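Local coordinates for protein P450 epoxidase (Sorangium cellulosum, PDB 1Q5D) that binds protoporphyrin IX containing iron and EPB in adjoining pockets within a cytochrome P450 fold, at residues R48-T53 with K322-F327; R71-S76 with F308-L313; A264-N269 with D292-F297; I300-T305 with F403-S408. One frame throughout, in Å; residues are numbered along the deposited sequence.

From the N terminus, 48-53 and 71-76 wait longest for their partners. Contact 3 closes first and locally, where helix 257-272 meets helix 287-297. The chain then passes 300-305 and returns to 71-76 in contact 2, whose loop encloses contact 3; 322-327 next reaches 48-53, so contact 1 closes around contacts 2 and 3. Contact 4 ends last, at 403-408, crossing contacts 1 and 2. Contacts 1 and 2 reach one sheet, in which strands 325-329 and 304-309 are neighbours, and touch through Gly323 with Ala309, Glu75 and Trp74. Contact 4 ties the segment leading into strand 304-309 to that leading into strand 406-412, and meets contact 3 through Phe265, Ile300 and Leu295.

Contact 1: residues R48-T53 with K322-F327; sequences RSWVLT and KGEMVF
Trp50 and Val326 form a parallel bridge between strands 49-52 and 325-329. Three backbone hydrogen bonds join the strands, from Trp50 N to Met325 O, from Leu52 N to Phe327 O, and from Phe327 N to Trp50 O at 2.7 Å. Packing is tightest on the face with Ser49, Met325 and Phe327, where Ser49 CB lies only 3.5 Å from Met325 CB. Ser49 OG stands between backbone N and carbonyl carbon (chi1 72°), which sets it in the plane of the Phe327 ring, 3.3 Å from CD1; it is buried without a hydrogen-bonding partner in the model. Phe327 also lines the EPB pocket. The other face is partly exposed at the Trp50 indole, whose NE1 gives a nearly straight bond in its ring plane to Glu324 OE1 at 3.0 Å, reaching it from above the carboxylate plane. Glu324 OE1 also accepts from Lys321 N. At the loose end a water accepts from Met325 N and lies beside Arg48 O. Leu52 CD1 touches Val326 CG1 while its side chain also packs on helix 55-62. Across the sheet, strand 41-44 flanks 49-52 and strand 304-309 flanks 325-329.

Contact 2: residues R71-S76 with F308-L313; sequences REEWES and FARQDL
The Trp74 indole has a neighbour on each face: Phe308 CE2 lies 3.4 Å above one, and Ser76 CB 3.5 Å above the opposite, both offset toward the rim. Phe308 is turned so that its ring plane makes 48° with the five-membered ring of Trp74; with centroids 4.9 Å apart, the pair is an oblique meeting in which the CD2-CE2 side of the phenyl ring dips onto CG and CD1 of the indole. Trp74 CG, anti to its backbone N (chi1 -162°), is itself the atom nearest Phe308 CE2. At the in-plane edge of Phe308 sits Arg71 NH1, 3.8 Å from CE1, the two side chains crossing at about a right angle. The aliphatic part of Arg71 takes part too, with CG 3.9 Å from Phe308 CZ. Nearer the backbone, Glu73 CB packs on Phe308 CB, and beyond it Glu73 OE1 lies 4.0 Å from Arg310 NE.

The loop between strand 67-68 and helix 77-82 packs here on the end of strand 304-309, at the edge of the mixed sheet and, through Arg71, next to EPB. Met325 of strand 325-329 touches both aromatic side chains. No hydrogen bond joins 71-76 to 308-313. The contact rests mainly on apolar and aromatic surface, while the two arginines are bonded elsewhere: Arg71 NH1 donates to Val69 O and Arg310 NH1 to Glu65 O. Glu73 and Arg310 are opposite charges too far apart for a salt bridge, so any attraction between them is probably a modest addition to the packing around Phe308.

Contact 3: residues A264-N269 with D292-F297; sequences AFAVLN and DEVLRF
Ala266 and Val294 mark the nearest point of two helices that run almost perpendicular, their axes 9.5 Å apart and crossing at 89°; the CA atoms of this pair are 5.9 Å apart. Such a crossing confines the contact to a small patch, which Val294 fills. Its CG1, anti to the backbone N (chi1 165°), touches Phe265 CB at 3.8 Å, while CG2 rests on Ala266 CA at 3.7 Å. The small alanine lets the valine come right up to the backbone of helix 257-272. One turn on, Asn269 OD1 lies in the plane of the Phe297 ring at its edge, 3.4 Å from CE2, with amide and ring planes 81° apart. The amide is tied back to its own helix: ND2 donates to Phe265 O at 2.9 Å, which also accepts from Asn269 N on the opposite face of its carbonyl plane. A weak bond joins ND2 to Asp298 OD2.

On helix 287-297 Arg296 grips Glu293 side-on, NE to OE2 and NH2 to OE1, each on the syn side of its oxygen. Glu293 OE1 also forms a salt bridge with Arg350 NE. The pair is the conserved ExxR motif of the P450 K helix; the partner helix is the C-terminal part of the long central helix of the P450 fold, and Leu295 reaches the haem.

Contact 4: residues I300-T305 with F403-S408; sequences ILRIGT and FRNIES. With EPB (7,11-dihydroxy-8,8,10,12,16-pentamethyl-3-[1-methyl-2-(2-methyl-thiazol-4-yl)vinyl]-4,17-dioxabicyclo[14.1.0]heptadecane-5,9-dione), chain C.
Leu301 and Phe403 meet in the wall of the EPB pocket of this P450, where the chain leaving helix 287-297 passes the segment leading into strand 406-412. A single backbone bridge joins them, and Arg404 N donates to Ile300 O at 2.8 Å. Leu301 CD2, Phe403 CE2 and C51 of EPB meet in a triangle, CD2 lying 3.8 Å from CE2 and 3.2 Å from C51. Ile300 lies alongside Phe403, pointing the same way, with its CD1 against the same ring. Phe403 CZ comes within 3.6 Å of EPB O16, and Gly304 O accepts a 2.9 Å hydrogen bond from EPB O10. Thr305 brings CB and OG1 against EPB C8; OG1 also bonds a haem oxygen, so one residue touches both bound groups.

Away from the pocket, Arg302 starts out with CG anti to the backbone N (chi1 -176°) and bends at chi3, and its guanidinium gives two weak bonds to Phe403 O, the shorter from NH2 at 3.1 Å. Asn405 OD1, which accepts a hydrogen bond from His400 N, sits in the guanidinium plane at its edge, 3.5 Å from NH2. The firmer partners of Arg302 are the carbonyls of Pro19, His400 and Gly398. Arg404 centres an inverse gamma turn; its CG and CD lie over Leu301 O, a buried carbonyl with no polar partner in the model, and its NH1 forms a salt bridge with Asp298. The chemistry is thus divided: apolar side chains, the Gly304 carbonyl and the Thr305 hydroxyl face EPB, while two buried arginines, probably charged, are met by backbone oxygens and Asp298 behind them.

Contact 1: residues R48-T53 with K322-F327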
# COMPACT_ATOMS: atom_id res chain seq x y z
N ARG A 48 13.08 -14.87 -9.29
CA ARG A 48 13.20 -16.19 -8.66
C ARG A 48 11.87 -16.66 -8.10
O ARG A 48 11.80 -17.14 -6.96
CB ARG A 48 14.24 -16.20 -7.54
CG ARG A 48 15.67 -15.82 -7.93
CD ARG A 48 16.36 -14.95 -6.88
NE ARG A 48 16.60 -15.67 -5.64
CZ ARG A 48 16.68 -15.12 -4.44
NH1 ARG A 48 16.51 -13.82 -4.27
NH2 ARG A 48 16.91 -15.88 -3.39
N SER A 49 10.80 -16.53 -8.86
CA SER A 49 9.51 -16.99 -8.36
C SER A 49 8.52 -17.19 -9.49
O SER A 49 8.71 -16.66 -10.58
CB SER A 49 8.94 -15.97 -7.36
OG SER A 49 8.51 -14.82 -8.03
N TRP A 50 7.48 -17.97 -9.23
CA TRP A 50 6.38 -18.11 -10.17
C TRP A 50 5.50 -16.87 -10.15
O TRP A 50 5.45 -16.17 -9.14
CB TRP A 50 5.56 -19.33 -9.77
CG TRP A 50 6.31 -20.61 -9.90
CD1 TRP A 50 6.92 -21.32 -8.89
CD2 TRP A 50 6.53 -21.34 -11.10
NE1 TRP A 50 7.50 -22.45 -9.41
CE2 TRP A 50 7.29 -22.49 -10.76
CE3 TRP A 50 6.16 -21.16 -12.44
CZ2 TRP A 50 7.66 -23.44 -11.71
CZ3 TRP A 50 6.56 -22.11 -13.39
CH2 TRP A 50 7.29 -23.23 -13.01
N VAL A 51 4.80 -16.61 -11.26
CA VAL A 51 3.95 -15.42 -11.41
C VAL A 51 2.58 -15.86 -11.92
O VAL A 51 2.48 -16.49 -12.99
CB VAL A 51 4.55 -14.41 -12.40
CG1 VAL A 51 3.60 -13.24 -12.65
CG2 VAL A 51 5.89 -13.87 -11.88
N LEU A 52 1.53 -15.53 -11.18
CA LEU A 52 0.16 -15.84 -11.61
C LEU A 52 -0.50 -14.61 -12.22
O LEU A 52 -0.54 -13.53 -11.60
CB LEU A 52 -0.66 -16.38 -10.44
CG LEU A 52 -0.24 -17.77 -9.95
CD1 LEU A 52 -0.77 -18.05 -8.56
CD2 LEU A 52 -0.71 -18.84 -10.94
N THR A 53 -1.05 -14.79 -13.43
CA THR A 53 -1.55 -13.68 -14.23
C THR A 53 -3.07 -13.48 -14.27
O THR A 53 -3.51 -12.44 -14.73
CB THR A 53 -1.09 -13.83 -15.68
OG1 THR A 53 -1.53 -15.11 -16.18
CG2 THR A 53 0.44 -13.88 -15.78
N LYS A 322 8.18 -27.12 -2.82
CA LYS A 322 8.11 -26.58 -1.46
C LYS A 322 9.09 -25.43 -1.25
O LYS A 322 10.26 -25.53 -1.59
CB LYS A 322 8.40 -27.68 -0.45
CG LYS A 322 8.42 -27.21 0.99
CD LYS A 322 8.46 -28.39 1.94
CE LYS A 322 8.79 -27.91 3.35
NZ LYS A 322 7.61 -27.25 3.95
N GLY A 323 8.59 -24.33 -0.69
CA GLY A 323 9.43 -23.19 -0.35
C GLY A 323 9.69 -22.22 -1.49
O GLY A 323 10.42 -21.23 -1.31
N GLU A 324 9.11 -22.48 -2.65
CA GLU A 324 9.23 -21.60 -3.80
C GLU A 324 8.26 -20.42 -3.70
O GLU A 324 7.12 -20.58 -3.26
CB GLU A 324 8.98 -22.35 -5.11
CG GLU A 324 10.10 -23.32 -5.51
CD GLU A 324 10.05 -23.72 -6.98
OE1 GLU A 324 8.97 -24.14 -7.47
OE2 GLU A 324 11.09 -23.59 -7.67
N MET A 325 8.72 -19.25 -4.12
CA MET A 325 7.93 -18.03 -4.05
C MET A 325 6.94 -17.93 -5.21
O MET A 325 7.21 -18.37 -6.34
CB MET A 325 8.85 -16.79 -3.99
CG MET A 325 8.11 -15.47 -3.80
SD MET A 325 9.18 -14.13 -3.18
CE MET A 325 10.05 -13.78 -4.62
N VAL A 326 5.78 -17.36 -4.93
CA VAL A 326 4.81 -17.10 -5.98
C VAL A 326 4.33 -15.66 -5.90
O VAL A 326 3.88 -15.21 -4.84
CB VAL A 326 3.59 -18.05 -5.84
CG1 VAL A 326 2.69 -17.90 -7.03
CG2 VAL A 326 4.05 -19.52 -5.66
N PHE A 327 4.43 -14.95 -7.02
CA PHE A 327 3.91 -13.60 -7.16
C PHE A 327 2.51 -13.60 -7.76
O PHE A 327 2.25 -14.23 -8.78
CB PHE A 327 4.82 -12.77 -8.07
CG PHE A 327 5.68 -11.78 -7.34
CD1 PHE A 327 7.06 -12.00 -7.20
CD2 PHE A 327 5.14 -10.61 -6.81
CE1 PHE A 327 7.87 -11.06 -6.54
CE2 PHE A 327 5.94 -9.67 -6.16
CZ PHE A 327 7.31 -9.90 -6.03
O HOH W 1 11.59 -18.73 -4.83

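Contact 2: residues R71-S76 with F308-L313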
# COMPACT_ATOMS: atom_id res chain seq x y z
N ARG A 71 7.89 -15.36 5.32
CA ARG A 71 9.04 -15.44 4.45
C ARG A 71 9.96 -16.57 4.89
O ARG A 71 10.85 -16.98 4.13
CB ARG A 71 9.78 -14.10 4.41
CG ARG A 71 9.14 -13.05 3.50
CD ARG A 71 7.75 -12.59 3.94
NE ARG A 71 7.25 -11.46 3.16
CZ ARG A 71 6.04 -11.39 2.63
NH1 ARG A 71 5.19 -12.39 2.77
NH2 ARG A 71 5.68 -10.31 1.95
N GLU A 72 9.73 -17.09 6.09
CA GLU A 72 10.54 -18.18 6.62
C GLU A 72 10.22 -19.52 5.94
O GLU A 72 10.94 -20.51 6.12
CB GLU A 72 10.40 -18.27 8.15
CG GLU A 72 10.95 -17.04 8.88
CD GLU A 72 10.90 -17.14 10.40
OE1 GLU A 72 9.91 -17.68 10.94
OE2 GLU A 72 11.85 -16.67 11.07
N GLU A 73 9.16 -19.54 5.14
CA GLU A 73 8.84 -20.71 4.32
C GLU A 73 9.58 -20.67 2.98
O GLU A 73 9.58 -21.65 2.24
CB GLU A 73 7.33 -20.80 4.08
CG GLU A 73 6.52 -20.99 5.34
CD GLU A 73 6.32 -22.45 5.70
OE1 GLU A 73 5.47 -22.73 6.57
OE2 GLU A 73 7.01 -23.32 5.12
N TRP A 74 10.21 -19.54 2.69
CA TRP A 74 10.97 -19.37 1.45
C TRP A 74 12.24 -20.21 1.42
O TRP A 74 12.87 -20.46 2.44
CB TRP A 74 11.33 -17.90 1.29
CG TRP A 74 11.72 -17.48 -0.08
CD1 TRP A 74 11.40 -18.08 -1.26
CD2 TRP A 74 12.49 -16.33 -0.41
NE1 TRP A 74 11.93 -17.38 -2.31
CE2 TRP A 74 12.61 -16.29 -1.82
CE3 TRP A 74 13.11 -15.31 0.34
CZ2 TRP A 74 13.31 -15.29 -2.49
CZ3 TRP A 74 13.81 -14.32 -0.33
CH2 TRP A 74 13.91 -14.32 -1.73
N GLU A 75 12.63 -20.63 0.22
CA GLU A 75 13.86 -21.37 0.04
C GLU A 75 15.08 -20.48 0.30
O GLU A 75 16.16 -20.98 0.61
CB GLU A 75 13.90 -21.94 -1.38
CG GLU A 75 13.61 -20.94 -2.48
CD GLU A 75 13.66 -21.56 -3.86
OE1 GLU A 75 13.30 -20.87 -4.84
OE2 GLU A 75 14.07 -22.74 -3.97
N SER A 76 14.91 -19.16 0.17
CA SER A 76 16.00 -18.22 0.43
C SER A 76 15.82 -17.50 1.76
O SER A 76 16.31 -16.38 1.95
CB SER A 76 16.11 -17.19 -0.69
OG SER A 76 16.63 -17.77 -1.87
N PHE A 308 4.29 -18.27 -0.50
CA PHE A 308 5.30 -19.31 -0.59
C PHE A 308 4.69 -20.70 -0.46
O PHE A 308 3.83 -20.93 0.39
CB PHE A 308 6.39 -19.09 0.46
CG PHE A 308 6.96 -17.71 0.46
CD1 PHE A 308 6.39 -16.70 1.22
CD2 PHE A 308 8.07 -17.40 -0.32
CE1 PHE A 308 6.90 -15.41 1.21
CE2 PHE A 308 8.60 -16.10 -0.33
CZ PHE A 308 8.01 -15.12 0.44
N ALA A 309 5.11 -21.62 -1.32
CA ALA A 309 4.59 -22.99 -1.32
C ALA A 309 5.05 -23.76 -0.09
O ALA A 309 6.25 -23.90 0.15
CB ALA A 309 5.02 -23.72 -2.59
N ARG A 310 4.10 -24.27 0.68
CA ARG A 310 4.40 -25.01 1.91
C ARG A 310 4.73 -26.48 1.64
O ARG A 310 5.11 -27.21 2.56
CB ARG A 310 3.23 -24.91 2.89
CG ARG A 310 3.01 -23.51 3.43
CD ARG A 310 1.72 -23.34 4.20
NE ARG A 310 1.79 -23.99 5.50
CZ ARG A 310 0.78 -24.65 6.06
NH1 ARG A 310 -0.38 -24.74 5.43
NH2 ARG A 310 0.94 -25.21 7.25
N GLN A 311 4.58 -26.89 0.38
CA GLN A 311 4.75 -28.28 -0.03
C GLN A 311 4.81 -28.32 -1.55
O GLN A 311 4.42 -27.37 -2.22
CB GLN A 311 3.56 -29.11 0.45
CG GLN A 311 2.30 -28.83 -0.36
CD GLN A 311 1.07 -29.54 0.18
OE1 GLN A 311 0.92 -29.71 1.39
NE2 GLN A 311 0.18 -29.94 -0.73
N ASP A 312 5.29 -29.43 -2.11
CA ASP A 312 5.24 -29.63 -3.56
C ASP A 312 3.79 -29.68 -4.02
O ASP A 312 2.94 -30.24 -3.33
CB ASP A 312 5.92 -30.95 -3.94
CG ASP A 312 7.42 -30.90 -3.80
OD1 ASP A 312 8.06 -31.95 -4.03
OD2 ASP A 312 8.07 -29.87 -3.48
N LEU A 313 3.51 -29.08 -5.17
CA LEU A 313 2.16 -29.13 -5.74
C LEU A 313 2.17 -28.75 -7.22
O LEU A 313 3.12 -28.13 -7.69
CB LEU A 313 1.19 -28.23 -4.97
CG LEU A 313 1.41 -26.71 -4.96
CD1 LEU A 313 0.15 -26.00 -4.47
CD2 LEU A 313 2.59 -26.33 -4.08

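Contact 3: residues A264-N269 with D292-F297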
# COMPACT_ATOMS: atom_id res chain seq x y z
N ALA A 264 -2.40 10.21 -5.62
CA ALA A 264 -1.82 10.69 -6.88
C ALA A 264 -2.45 10.03 -8.10
O ALA A 264 -2.80 10.71 -9.08
CB ALA A 264 -0.29 10.50 -6.88
N PHE A 265 -2.60 8.71 -8.05
CA PHE A 265 -3.20 7.97 -9.15
C PHE A 265 -4.67 8.41 -9.35
O PHE A 265 -5.18 8.46 -10.46
CB PHE A 265 -3.16 6.47 -8.87
CG PHE A 265 -1.91 5.76 -9.36
CD1 PHE A 265 -0.64 6.16 -8.95
CD2 PHE A 265 -2.01 4.67 -10.19
CE1 PHE A 265 0.51 5.48 -9.39
CE2 PHE A 265 -0.87 3.98 -10.64
CZ PHE A 265 0.39 4.39 -10.23
N ALA A 266 -5.36 8.72 -8.25
CA ALA A 266 -6.76 9.14 -8.35
C ALA A 266 -6.87 10.45 -9.11
O ALA A 266 -7.69 10.57 -10.03
CB ALA A 266 -7.41 9.24 -6.96
N VAL A 267 -6.05 11.43 -8.74
CA VAL A 267 -6.02 12.72 -9.42
C VAL A 267 -5.63 12.56 -10.88
O VAL A 267 -6.27 13.13 -11.76
CB VAL A 267 -5.05 13.72 -8.72
CG1 VAL A 267 -4.78 14.92 -9.63
CG2 VAL A 267 -5.61 14.18 -7.35
N LEU A 268 -4.59 11.76 -11.14
CA LEU A 268 -4.15 11.48 -12.50
C LEU A 268 -5.29 10.91 -13.35
O LEU A 268 -5.55 11.38 -14.47
CB LEU A 268 -2.96 10.51 -12.50
CG LEU A 268 -2.49 10.06 -13.89
CD1 LEU A 268 -2.32 11.26 -14.82
CD2 LEU A 268 -1.19 9.27 -13.78
N ASN A 269 -5.95 9.90 -12.82
CA ASN A 269 -6.99 9.22 -13.57
C ASN A 269 -8.24 10.06 -13.78
O ASN A 269 -8.93 9.87 -14.77
CB ASN A 269 -7.34 7.87 -12.93
CG ASN A 269 -6.40 6.77 -13.38
OD1 ASN A 269 -6.55 6.22 -14.47
ND2 ASN A 269 -5.44 6.44 -12.54
N ASP A 292 -12.06 3.31 -5.62
CA ASP A 292 -11.87 1.86 -5.70
C ASP A 292 -11.57 1.45 -7.14
O ASP A 292 -10.74 0.55 -7.39
CB ASP A 292 -13.09 1.11 -5.16
CG ASP A 292 -13.27 1.29 -3.66
OD1 ASP A 292 -12.27 1.54 -2.95
OD2 ASP A 292 -14.38 1.19 -3.09
N GLU A 293 -12.24 2.09 -8.08
CA GLU A 293 -11.99 1.83 -9.49
C GLU A 293 -10.60 2.31 -9.92
O GLU A 293 -10.02 1.77 -10.86
CB GLU A 293 -13.10 2.46 -10.36
CG GLU A 293 -12.81 2.50 -11.85
CD GLU A 293 -12.86 1.14 -12.52
OE1 GLU A 293 -13.03 1.10 -13.76
OE2 GLU A 293 -12.76 0.12 -11.82
N VAL A 294 -10.05 3.32 -9.25
CA VAL A 294 -8.69 3.75 -9.57
C VAL A 294 -7.73 2.58 -9.36
O VAL A 294 -6.89 2.29 -10.22
CB VAL A 294 -8.23 4.95 -8.71
CG1 VAL A 294 -6.69 5.14 -8.80
CG2 VAL A 294 -8.93 6.21 -9.13
N LEU A 295 -7.89 1.88 -8.23
CA LEU A 295 -7.02 0.75 -7.90
C LEU A 295 -7.32 -0.49 -8.70
O LEU A 295 -6.45 -1.35 -8.87
CB LEU A 295 -7.08 0.42 -6.40
CG LEU A 295 -6.49 1.48 -5.48
CD1 LEU A 295 -6.60 1.07 -4.05
CD2 LEU A 295 -5.02 1.79 -5.84
N ARG A 296 -8.56 -0.60 -9.17
CA ARG A 296 -8.95 -1.73 -10.02
C ARG A 296 -8.38 -1.52 -11.44
O ARG A 296 -7.76 -2.42 -12.02
CB ARG A 296 -10.50 -1.84 -10.02
CG ARG A 296 -11.07 -3.17 -10.53
CD ARG A 296 -10.94 -3.38 -12.06
NE ARG A 296 -11.35 -2.23 -12.88
CZ ARG A 296 -11.13 -2.13 -14.19
NH1 ARG A 296 -10.48 -3.09 -14.84
NH2 ARG A 296 -11.55 -1.07 -14.88
N PHE A 297 -8.59 -0.33 -11.98
CA PHE A 297 -8.24 -0.03 -13.37
C PHE A 297 -6.74 0.19 -13.51
O PHE A 297 -6.12 -0.25 -14.50
CB PHE A 297 -8.97 1.24 -13.83
CG PHE A 297 -8.46 1.79 -15.15
CD1 PHE A 297 -8.66 1.09 -16.33
CD2 PHE A 297 -7.83 3.02 -15.20
CE1 PHE A 297 -8.21 1.60 -17.54
CE2 PHE A 297 -7.38 3.53 -16.41
CZ PHE A 297 -7.57 2.83 -17.58

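Contact 4: residues I300-T305 with F403-S408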
# COMPACT_ATOMS: atom_id res chain seq x y z
N ILE A 300 -1.71 0.35 -8.31
CA ILE A 300 -0.42 0.97 -7.98
C ILE A 300 0.75 -0.00 -7.81
O ILE A 300 1.92 0.44 -7.72
CB ILE A 300 -0.53 1.80 -6.67
CG1 ILE A 300 -0.88 0.88 -5.50
CG2 ILE A 300 -1.48 3.00 -6.86
CD1 ILE A 300 -0.75 1.51 -4.08
N LEU A 301 0.45 -1.29 -7.70
CA LEU A 301 1.51 -2.28 -7.49
C LEU A 301 2.22 -2.58 -8.80
O LEU A 301 1.57 -2.79 -9.83
CB LEU A 301 0.95 -3.58 -6.92
CG LEU A 301 0.42 -3.48 -5.48
CD1 LEU A 301 -0.14 -4.82 -4.96
CD2 LEU A 301 1.56 -2.98 -4.59
N ARG A 302 3.55 -2.58 -8.75
CA ARG A 302 4.39 -2.90 -9.93
C ARG A 302 4.21 -4.34 -10.36
O ARG A 302 4.04 -4.65 -11.55
CB ARG A 302 5.87 -2.69 -9.56
CG ARG A 302 6.85 -2.90 -10.73
CD ARG A 302 8.29 -2.48 -10.39
NE ARG A 302 8.34 -1.06 -10.11
CZ ARG A 302 8.54 -0.12 -11.02
NH1 ARG A 302 8.73 -0.43 -12.30
NH2 ARG A 302 8.56 1.16 -10.64
N ILE A 303 4.29 -5.25 -9.39
CA ILE A 303 4.08 -6.66 -9.66
C ILE A 303 2.87 -7.18 -8.86
O ILE A 303 1.86 -7.57 -9.44
CB ILE A 303 5.36 -7.48 -9.34
CG1 ILE A 303 6.59 -6.82 -10.00
CG2 ILE A 303 5.22 -8.93 -9.80
CD1 ILE A 303 7.75 -6.60 -9.05
N GLY A 304 2.98 -7.18 -7.54
CA GLY A 304 1.87 -7.59 -6.69
C GLY A 304 2.31 -7.99 -5.31
O GLY A 304 3.12 -7.31 -4.67
N THR A 305 1.77 -9.09 -4.81
CA THR A 305 2.17 -9.57 -3.51
C THR A 305 2.64 -11.00 -3.63
O THR A 305 2.49 -11.61 -4.69
CB THR A 305 1.06 -9.39 -2.46
OG1 THR A 305 1.57 -9.76 -1.18
CG2 THR A 305 -0.10 -10.37 -2.70
N PHE A 403 6.10 -0.52 -6.08
CA PHE A 403 5.08 0.36 -6.60
C PHE A 403 5.43 0.92 -7.95
O PHE A 403 6.61 1.15 -8.26
CB PHE A 403 4.87 1.55 -5.65
CG PHE A 403 4.42 1.16 -4.27
CD1 PHE A 403 5.20 1.46 -3.16
CD2 PHE A 403 3.20 0.53 -4.08
CE1 PHE A 403 4.78 1.11 -1.89
CE2 PHE A 403 2.76 0.19 -2.82
CZ PHE A 403 3.55 0.47 -1.71
N ARG A 404 4.40 1.17 -8.74
CA ARG A 404 4.53 2.01 -9.91
C ARG A 404 4.54 3.45 -9.39
O ARG A 404 3.55 4.18 -9.52
CB ARG A 404 3.36 1.77 -10.88
CG ARG A 404 3.11 0.30 -11.26
CD ARG A 404 1.76 0.05 -12.00
NE ARG A 404 1.57 1.06 -13.04
CZ ARG A 404 0.39 1.54 -13.42
NH1 ARG A 404 -0.72 1.09 -12.86
NH2 ARG A 404 0.33 2.47 -14.36
N ASN A 405 5.66 3.86 -8.78
CA ASN A 405 5.72 5.10 -8.02
C ASN A 405 5.76 6.34 -8.91
O ASN A 405 6.64 6.48 -9.76
CB ASN A 405 6.91 5.09 -7.04
CG ASN A 405 8.27 4.90 -7.75
OD1 ASN A 405 8.41 4.04 -8.62
ND2 ASN A 405 9.27 5.70 -7.34
N ILE A 406 4.80 7.24 -8.71
CA ILE A 406 4.83 8.53 -9.39
C ILE A 406 5.71 9.48 -8.60
O ILE A 406 5.46 9.73 -7.41
CB ILE A 406 3.42 9.13 -9.53
CG1 ILE A 406 2.52 8.21 -10.36
CG2 ILE A 406 3.51 10.49 -10.21
CD1 ILE A 406 1.04 8.67 -10.42
N GLU A 407 6.74 10.01 -9.25
CA GLU A 407 7.67 10.91 -8.60
C GLU A 407 7.18 12.36 -8.62
O GLU A 407 7.43 13.12 -7.69
CB GLU A 407 9.06 10.79 -9.24
CG GLU A 407 9.68 9.42 -9.01
CD GLU A 407 11.04 9.26 -9.69
OE1 GLU A 407 11.82 8.42 -9.21
OE2 GLU A 407 11.32 9.96 -10.68
N SER A 408 6.49 12.73 -9.69
CA SER A 408 5.93 14.07 -9.83
C SER A 408 4.66 14.03 -10.70
O SER A 408 4.58 13.29 -11.67
CB SER A 408 6.97 15.04 -10.41
OG SER A 408 7.35 14.66 -11.72
O16 EPB C . 5.32 -1.41 0.81
C51 EPB C . 1.28 -2.85 -1.37
O41 EPB C . 0.29 -2.63 1.12
C5 EPB C . 1.06 -3.19 0.06
C4 EPB C . 1.70 -2.53 1.40
C16 EPB C . 5.39 -2.58 0.85
O1 EPB C . 4.68 -3.40 1.71
C2 EPB C . 3.72 -2.86 2.79
C3 EPB C . 2.26 -3.34 2.43
C20 EPB C . 4.29 -3.54 4.10
C21 EPB C . 5.63 -2.93 4.51
C22 EPB C . 3.64 -4.54 4.77
C23 EPB C . 3.99 -5.32 5.96
N26 EPB C . 5.32 -5.66 6.17
C25 EPB C . 5.46 -6.41 7.30
C27 EPB C . 6.81 -6.84 7.70
C24 EPB C . 3.15 -5.84 6.87
S1 EPB C . 4.00 -6.73 8.05
C15 EPB C . 6.33 -3.35 -0.11
C14 EPB C . 7.18 -4.53 0.55
O14 EPB C . 7.81 -3.90 1.65
C13 EPB C . 8.17 -5.35 -0.45
C29 EPB C . 9.26 -4.35 -0.99
C30 EPB C . 8.95 -6.40 0.35
C12 EPB C . 7.38 -5.97 -1.73
O12 EPB C . 7.69 -5.64 -2.91
C11 EPB C . 6.19 -7.01 -1.64
C28 EPB C . 6.58 -8.14 -2.63
C10 EPB C . 4.91 -6.23 -1.59
O10 EPB C . 4.63 -5.65 -2.90
C9 EPB C . 3.83 -7.21 -1.17
C91 EPB C . 4.11 -7.69 0.17
C8 EPB C . 2.48 -6.62 -0.98
C7 EPB C . 2.38 -5.05 -1.12
C6 EPB C . 1.73 -4.70 0.32